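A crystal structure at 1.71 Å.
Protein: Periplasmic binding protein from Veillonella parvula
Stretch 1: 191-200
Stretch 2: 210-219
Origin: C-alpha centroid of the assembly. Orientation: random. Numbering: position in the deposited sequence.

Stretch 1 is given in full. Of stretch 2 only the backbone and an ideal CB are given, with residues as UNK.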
# COMPACT_ATOMS: atom_id res chain seq x y z
N VAL A 191 -17.69 2.50 0.31
CA VAL A 191 -17.07 1.90 1.49
C VAL A 191 -16.38 0.60 1.09
O VAL A 191 -16.67 0.02 0.03
CB VAL A 191 -18.12 1.63 2.60
CG1 VAL A 191 -18.89 2.91 2.92
CG2 VAL A 191 -19.10 0.52 2.19
N ALA A 192 -15.47 0.15 1.95
CA ALA A 192 -14.78 -1.12 1.76
C ALA A 192 -15.74 -2.28 2.06
O ALA A 192 -16.29 -2.35 3.15
CB ALA A 192 -13.58 -1.20 2.68
N GLY A 193 -15.92 -3.16 1.08
CA GLY A 193 -16.83 -4.30 1.20
C GLY A 193 -16.12 -5.56 1.65
O GLY A 193 -14.91 -5.55 1.91
N ASN A 194 -16.86 -6.66 1.74
CA ASN A 194 -16.31 -7.89 2.33
C ASN A 194 -15.34 -8.68 1.44
O ASN A 194 -14.82 -9.71 1.87
CB ASN A 194 -17.43 -8.79 2.88
CG ASN A 194 -18.37 -9.31 1.80
OD1 ASN A 194 -17.94 -9.64 0.69
ND2 ASN A 194 -19.65 -9.39 2.13
N ASN A 195 -15.08 -8.20 0.22
CA ASN A 195 -13.99 -8.76 -0.58
C ASN A 195 -12.70 -7.93 -0.48
O ASN A 195 -11.70 -8.30 -1.09
CB ASN A 195 -14.41 -8.88 -2.05
CG ASN A 195 -15.61 -9.79 -2.23
OD1 ASN A 195 -16.65 -9.38 -2.74
ND2 ASN A 195 -15.47 -11.03 -1.80
N SER A 196 -12.71 -6.85 0.29
CA SER A 196 -11.52 -5.99 0.41
C SER A 196 -10.54 -6.52 1.45
O SER A 196 -10.93 -7.11 2.46
CB SER A 196 -11.91 -4.57 0.81
OG SER A 196 -12.46 -4.54 2.11
N VAL A 197 -9.26 -6.27 1.20
CA VAL A 197 -8.23 -6.50 2.20
C VAL A 197 -8.47 -5.63 3.45
O VAL A 197 -8.10 -6.02 4.56
CB VAL A 197 -6.81 -6.23 1.64
CG1 VAL A 197 -6.64 -4.75 1.26
CG2 VAL A 197 -5.75 -6.67 2.64
N ASN A 198 -9.09 -4.48 3.26
CA ASN A 198 -9.39 -3.59 4.39
C ASN A 198 -10.27 -4.28 5.46
O ASN A 198 -10.08 -4.07 6.65
CB ASN A 198 -10.08 -2.30 3.92
CG ASN A 198 -9.34 -1.63 2.78
OD1 ASN A 198 -9.39 -2.08 1.63
ND2 ASN A 198 -8.64 -0.56 3.09
N GLN A 199 -11.22 -5.10 5.03
CA GLN A 199 -12.05 -5.83 6.00
C GLN A 199 -11.26 -6.92 6.72
O GLN A 199 -11.44 -7.14 7.92
CB GLN A 199 -13.34 -6.37 5.37
CG GLN A 199 -14.31 -5.24 5.02
CD GLN A 199 -15.78 -5.62 5.11
OE1 GLN A 199 -16.16 -6.70 5.59
NE2 GLN A 199 -16.64 -4.70 4.66
N LEU A 200 -10.35 -7.57 5.99
CA LEU A 200 -9.43 -8.53 6.61
C LEU A 200 -8.57 -7.82 7.67
O LEU A 200 -8.35 -8.36 8.74
CB LEU A 200 -8.50 -9.20 5.58
CG LEU A 200 -9.15 -10.05 4.49
CD1 LEU A 200 -8.06 -10.61 3.58
CD2 LEU A 200 -10.01 -11.17 5.08
N UNK A 210 -18.41 -2.87 9.91
CA UNK A 210 -19.73 -2.27 9.72
C UNK A 210 -20.38 -2.73 8.41
O UNK A 210 -21.58 -2.97 8.37
CB UNK A 210 -19.62 -0.74 9.74
N UNK A 211 -19.56 -2.85 7.35
CA UNK A 211 -20.04 -3.24 6.01
C UNK A 211 -19.84 -4.73 5.70
O UNK A 211 -19.71 -5.13 4.54
CB UNK A 211 -19.32 -2.41 4.95
N UNK A 212 -19.83 -5.55 6.75
CA UNK A 212 -19.68 -7.00 6.69
C UNK A 212 -20.57 -7.69 5.64
O UNK A 212 -20.14 -8.65 4.99
CB UNK A 212 -19.98 -7.59 8.07
N UNK A 213 -21.80 -7.20 5.49
CA UNK A 213 -22.75 -7.82 4.57
C UNK A 213 -22.84 -7.11 3.22
O UNK A 213 -23.72 -7.41 2.43
CB UNK A 213 -24.14 -7.86 5.22
N UNK A 214 -21.90 -6.20 2.94
CA UNK A 214 -21.81 -5.53 1.64
C UNK A 214 -20.71 -6.19 0.81
O UNK A 214 -19.56 -6.27 1.24
CB UNK A 214 -21.54 -4.03 1.81
N UNK A 215 -21.06 -6.65 -0.39
CA UNK A 215 -20.14 -7.39 -1.26
C UNK A 215 -19.21 -6.43 -2.00
O UNK A 215 -19.48 -5.23 -2.07
CB UNK A 215 -20.92 -8.25 -2.26
N UNK A 216 -18.12 -6.96 -2.56
CA UNK A 216 -17.21 -6.18 -3.42
C UNK A 216 -16.02 -5.63 -2.65
O UNK A 216 -15.95 -5.78 -1.42
CB UNK A 216 -17.97 -5.02 -4.08
N UNK A 217 -15.07 -5.00 -3.36
CA UNK A 217 -13.91 -4.40 -2.70
C UNK A 217 -14.23 -2.98 -2.23
O UNK A 217 -14.09 -2.67 -1.04
CB UNK A 217 -12.71 -4.39 -3.64
N UNK A 218 -14.67 -2.13 -3.16
CA UNK A 218 -15.18 -0.79 -2.86
C UNK A 218 -16.59 -0.68 -3.43
O UNK A 218 -16.80 -0.84 -4.63
CB UNK A 218 -14.27 0.30 -3.43
N UNK A 219 -17.56 -0.38 -2.57
CA UNK A 219 -18.97 -0.47 -2.95
C UNK A 219 -19.79 0.71 -2.43
O UNK A 219 -19.68 1.08 -1.26
CB UNK A 219 -19.57 -1.78 -2.43

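Position 210 has no atom of stretch 1 within 5.5 Å of its ideal CB, and CA-to-CB points sideways, so many side chains would serve. It is Ala210, which makes no contact with stretch 1.

At position 211 the CA-to-CB bond points toward stretch 1. The ideal CB lies 3.5 Å from Ala192 O, 3.5 Å from Gln199 NE2 and 4.0 Å from Val191 CG2, which leaves little room beyond a methyl; a small residue fits best. Its carbonyl O also accepts from Gln199 NE2 (3.1 Å, 173°). The residue is Ala211, whose CB packs on Val191 CG2 at 4.0 Å. Because Gln199 NE2 also donates to Ala192 O (2.8 Å), this amide joins the two backbones.

Position 212 directs CB away, with Gln199 OE1 the nearest atom to the ideal CB at 4.6 Å. Long polar chains are plausible, while Asn194 ND2 donates to the carbonyl O of 212 (3.0 Å, 167°). The residue is Lys212, its NZ bonded to a residue adjoining one of the stretches.

Position 213 also points away, with nothing of stretch 1 within 5.5 Å of the ideal CB, so many residues would serve. It is Asp213, which barely touches stretch 1.

At position 214 CB points sideways, 4.8 Å from Gly193 CA, and medium-sized chains are compatible. Its carbonyl O accepts from Asn194 N (2.8 Å, 161°). The residue, Thr214, closes a type I turn through Thr214 N to Ala211 O (2.9 Å).

Position 215 directs CB away, 4.4 Å from both Asn194 OD1 and Asn195 OD1; polar or long chains suit it. It is Lys215, which adds little contact: its CB stays 4.5 Å from Asn194 OD1.

At position 216 the phi/psi of 96/175 would jam a CB against the preceding carbonyl O, which calls for glycine independently of stretch 1. The residue is Gly216, bonded twice to one partner: Gly216 N donates to Asn195 OD1 (2.8 Å), and Asn195 N donates to Gly216 O (3.1 Å).

Position 217 has a sideways CB, 4.5 Å from Ser196 CA, so small or polar chains fit. Its carbonyl O accepts from Gly193 N (2.8 Å, 165°). The residue is Ser217, whose OG makes no hydrogen bond to stretch 1; the backbone carries the contact.

Position 218 pairs with Ala192 in an antiparallel non-hydrogen-bonded bridge, CB on the same face as Ala192 CB. That methyl leaves space for a large apolar or aromatic group. The residue is Trp218; its chi1 of -65° (m) and chi2 of 109° bring the ring nearer, with Trp218 CZ3 3.7 Å from Ala192 CB.

Position 219 pairs with Val191 as the hydrogen-bonded bridge, CB on the Val191 side of the sheet; beta-branched residues suit the extended backbone (-138/134). The N of 219 donates to Val191 O (2.8 Å), and Val191 N donates to the O of 219 (2.9 Å). The residue is Thr219, and its OG1 donates to Lys215 O (2.6 Å).

Stretch 2 210-219: AAKDTKGSWT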
# COMPACT_ATOMS: atom_id res chain seq x y z
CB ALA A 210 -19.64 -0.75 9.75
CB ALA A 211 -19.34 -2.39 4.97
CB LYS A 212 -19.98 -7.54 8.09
CG LYS A 212 -20.34 -9.01 8.23
CD LYS A 212 -20.74 -9.30 9.67
CE LYS A 212 -22.16 -8.84 9.95
NZ LYS A 212 -22.30 -8.33 11.33
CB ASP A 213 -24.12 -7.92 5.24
CG ASP A 213 -24.10 -8.80 6.49
OD1 ASP A 213 -23.46 -9.87 6.45
OD2 ASP A 213 -24.71 -8.41 7.51
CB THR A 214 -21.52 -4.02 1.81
OG1 THR A 214 -22.60 -3.40 2.51
CG2 THR A 214 -21.36 -3.33 0.46
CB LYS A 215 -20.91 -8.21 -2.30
CG LYS A 215 -21.93 -9.19 -1.72
CD LYS A 215 -22.81 -9.75 -2.82
CE LYS A 215 -24.06 -10.41 -2.25
NZ LYS A 215 -23.74 -11.54 -1.33
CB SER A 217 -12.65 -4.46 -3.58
OG SER A 217 -12.81 -3.72 -4.78
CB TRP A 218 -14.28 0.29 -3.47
CG TRP A 218 -12.86 0.34 -2.88
CD1 TRP A 218 -11.71 -0.05 -3.51
CD2 TRP A 218 -12.48 0.79 -1.58
NE1 TRP A 218 -10.63 0.13 -2.67
CE2 TRP A 218 -11.08 0.65 -1.48
CE3 TRP A 218 -13.19 1.29 -0.48
CZ2 TRP A 218 -10.36 0.99 -0.33
CZ3 TRP A 218 -12.48 1.64 0.66
CH2 TRP A 218 -11.08 1.49 0.73
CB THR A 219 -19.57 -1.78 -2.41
OG1 THR A 219 -18.84 -2.89 -2.95
CG2 THR A 219 -21.06 -1.90 -2.76
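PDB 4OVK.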